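Local coordinates for Nitrate/nitrite binding protein NrtA (Synechocystis sp., PDB 2G29) that binds nitrate as the solute-binding component of the NrtABCD ABC transporter, which takes up nitrate and probably also nitrite, at residues E265-C270 with K321-N326. Sequence-based numbering, arbitrary orientation.
Sequences EAQQWC and KYWVDN
Helix-to-loop packing joins the C-terminal part of helix 253-271 to the loop between strand 313-314 and helix 332-344. The backbones approach closely, with Gln267 CA 5.2 Å from Tyr322 CA, and Tyr322 and Trp323 both direct their CB atoms at the helix. Gln267 lays its CB against the Tyr322 carbonyl, 3.4 Å from Tyr322 O.

The indole of Trp323, its CG anti to the backbone N (chi1 -167°), lies against the extended chain of Gln268. Gln268 CG sits 3.4 Å from the centroid of the five-membered ring and only 12° off its normal, a CH-pi contact over the face. The amide beyond it stacks on the indole, the two planes 19° apart. Gln267 OE1 lies in plane at the edge of the indole, 3.9 Å from Trp323 CZ3. An alanine in place of Trp323 would remove the indole face and the NE1 bond to Gln380, and would probably leave the Gln268 chain less firmly packed and the loop less well held.

Farther along the helix, Cys270 CB touches Tyr322 CD1 at 3.6 Å. Cys270 SG is farther off, 5.4 Å from the centroid of the Tyr322 ring and oblique to it.

The Asp271 carboxylate takes the N-H of Tyr322 on OD1 and that of Val324 on OD2, which probably helps to set the loop's course. The buried Gln267 amide bonds through OE1 to Ser328 and through NE2 to Leu121 O and Arg120 O, the latter ending strand 115-120. Helix and loop are thus tied to an outermost strand of the mixed sheet holding strand 240-245, near nitrate-binding Lys240, while helix 46-53 packs against Gln267 and Cys270.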
loop_
_atom_site.group_PDB
_atom_site.type_symbol
_atom_site.label_atom_id
_atom_site.label_comp_id
_atom_site.label_asym_id
_atom_site.label_seq_id
_atom_site.Cartn_x
_atom_site.Cartn_y
_atom_site.Cartn_z
ATOM N N GLU A 265 4.294 16.171 -8.032
ATOM C CA GLU A 265 5.023 16.267 -9.296
ATOM C C GLU A 265 5.793 14.971 -9.526
ATOM O O GLU A 265 5.862 14.503 -10.641
ATOM C CB GLU A 265 5.986 17.447 -9.288
ATOM C CG GLU A 265 5.288 18.805 -9.386
ATOM C CD GLU A 265 6.028 19.725 -10.332
ATOM O OE1 GLU A 265 7.196 20.045 -10.049
ATOM O OE2 GLU A 265 5.445 20.114 -11.365
ATOM N N ALA A 266 6.340 14.379 -8.465
ATOM C CA ALA A 266 7.067 13.124 -8.654
ATOM C C ALA A 266 6.099 12.041 -9.089
ATOM O O ALA A 266 6.450 11.153 -9.890
ATOM C CB ALA A 266 7.786 12.721 -7.367
ATOM N N GLN A 267 4.872 12.065 -8.562
ATOM C CA GLN A 267 3.871 11.084 -8.980
ATOM C C GLN A 267 3.543 11.205 -10.472
ATOM O O GLN A 267 3.400 10.212 -11.164
ATOM C CB GLN A 267 2.581 11.240 -8.176
ATOM C CG GLN A 267 2.674 10.689 -6.760
ATOM C CD GLN A 267 1.387 10.911 -5.996
ATOM O OE1 GLN A 267 0.940 12.046 -5.849
ATOM N NE2 GLN A 267 0.783 9.821 -5.502
ATOM N N GLN A 268 3.400 12.443 -10.948
ATOM C CA GLN A 268 3.107 12.678 -12.357
ATOM C C GLN A 268 4.262 12.169 -13.216
ATOM O O GLN A 268 4.047 11.579 -14.284
ATOM C CB GLN A 268 2.882 14.171 -12.564
ATOM C CG GLN A 268 1.546 14.630 -11.996
ATOM C CD GLN A 268 1.377 16.120 -12.078
ATOM O OE1 GLN A 268 1.810 16.858 -11.200
ATOM N NE2 GLN A 268 0.749 16.572 -13.144
ATOM N N TRP A 269 5.473 12.393 -12.739
ATOM C CA TRP A 269 6.668 11.940 -13.461
ATOM C C TRP A 269 6.708 10.407 -13.522
ATOM O O TRP A 269 6.908 9.812 -14.581
ATOM C CB TRP A 269 7.918 12.431 -12.764
ATOM C CG TRP A 269 9.176 12.199 -13.585
ATOM C CD1 TRP A 269 9.687 13.026 -14.546
ATOM C CD2 TRP A 269 10.032 11.056 -13.542
ATOM N NE1 TRP A 269 10.810 12.471 -15.105
ATOM C CE2 TRP A 269 11.050 11.262 -14.505
ATOM C CE3 TRP A 269 10.042 9.870 -12.783
ATOM C CZ2 TRP A 269 12.064 10.331 -14.730
ATOM C CZ3 TRP A 269 11.052 8.945 -13.009
ATOM C CH2 TRP A 269 12.056 9.182 -13.975
ATOM N N CYS A 270 6.546 9.763 -12.363
ATOM C CA CYS A 270 6.562 8.306 -12.315
ATOM C C CYS A 270 5.452 7.632 -13.116
ATOM O O CYS A 270 5.597 6.508 -13.579
ATOM C CB CYS A 270 6.439 7.823 -10.869
ATOM S SG CYS A 270 7.824 8.115 -9.815
ATOM N N LYS A 321 -0.537 2.665 -10.427
ATOM C CA LYS A 321 -0.800 3.994 -10.966
ATOM C C LYS A 321 -0.551 4.984 -9.846
ATOM O O LYS A 321 -0.964 4.743 -8.699
ATOM C CB LYS A 321 -2.255 4.101 -11.441
ATOM C CG LYS A 321 -2.607 3.231 -12.617
ATOM C CD LYS A 321 -4.132 3.187 -12.750
ATOM C CE LYS A 321 -4.561 2.300 -13.917
ATOM N NZ LYS A 321 -6.035 2.134 -14.020
ATOM N N TYR A 322 0.073 6.111 -10.185
ATOM C CA TYR A 322 0.440 7.152 -9.233
ATOM C C TYR A 322 -0.271 8.466 -9.495
ATOM O O TYR A 322 -0.190 9.359 -8.692
ATOM C CB TYR A 322 1.969 7.426 -9.265
ATOM C CG TYR A 322 2.801 6.163 -9.207
ATOM C CD1 TYR A 322 3.517 5.721 -10.330
ATOM C CD2 TYR A 322 2.799 5.352 -8.071
ATOM C CE1 TYR A 322 4.195 4.506 -10.325
ATOM C CE2 TYR A 322 3.477 4.143 -8.057
ATOM C CZ TYR A 322 4.167 3.719 -9.187
ATOM O OH TYR A 322 4.793 2.494 -9.221
ATOM N N TRP A 323 -0.963 8.575 -10.622
ATOM C CA TRP A 323 -1.621 9.832 -10.933
ATOM C C TRP A 323 -2.874 9.660 -11.775
ATOM O O TRP A 323 -3.908 10.232 -11.448
ATOM C CB TRP A 323 -0.640 10.755 -11.650
ATOM C CG TRP A 323 -1.145 12.146 -11.716
ATOM C CD1 TRP A 323 -1.663 12.802 -12.818
ATOM C CD2 TRP A 323 -1.154 13.082 -10.656
ATOM N NE1 TRP A 323 -1.985 14.096 -12.486
ATOM C CE2 TRP A 323 -1.689 14.296 -11.166
ATOM C CE3 TRP A 323 -0.774 13.021 -9.314
ATOM C CZ2 TRP A 323 -1.834 15.417 -10.383
ATOM C CZ3 TRP A 323 -0.922 14.132 -8.541
ATOM C CH2 TRP A 323 -1.453 15.318 -9.066
ATOM N N VAL A 324 -2.804 8.872 -12.849
ATOM C CA VAL A 324 -3.982 8.669 -13.702
ATOM C C VAL A 324 -5.142 8.065 -12.902
ATOM O O VAL A 324 -4.923 7.371 -11.897
ATOM C CB VAL A 324 -3.655 7.737 -14.930
ATOM C CG1 VAL A 324 -3.353 6.343 -14.469
ATOM C CG2 VAL A 324 -4.816 7.710 -15.920
ATOM N N ASP A 325 -6.371 8.339 -13.337
ATOM C CA ASP A 325 -7.557 7.820 -12.673
ATOM C C ASP A 325 -7.628 8.287 -11.212
ATOM O O ASP A 325 -8.031 7.523 -10.331
ATOM C CB ASP A 325 -7.607 6.281 -12.787
ATOM C CG ASP A 325 -7.587 5.813 -14.246
ATOM O OD1 ASP A 325 -8.302 6.434 -15.067
ATOM O OD2 ASP A 325 -6.863 4.847 -14.581
ATOM N N ASN A 326 -7.234 9.543 -10.974
ATOM C CA ASN A 326 -7.288 10.164 -9.638
ATOM C C ASN A 326 -6.543 9.380 -8.567
ATOM O O ASN A 326 -6.812 9.538 -7.369
ATOM C CB ASN A 326 -8.747 10.335 -9.204
ATOM C CG ASN A 326 -9.572 11.105 -10.230
ATOM O OD1 ASN A 326 -10.571 10.601 -10.731
ATOM N ND2 ASN A 326 -9.156 12.318 -10.531
#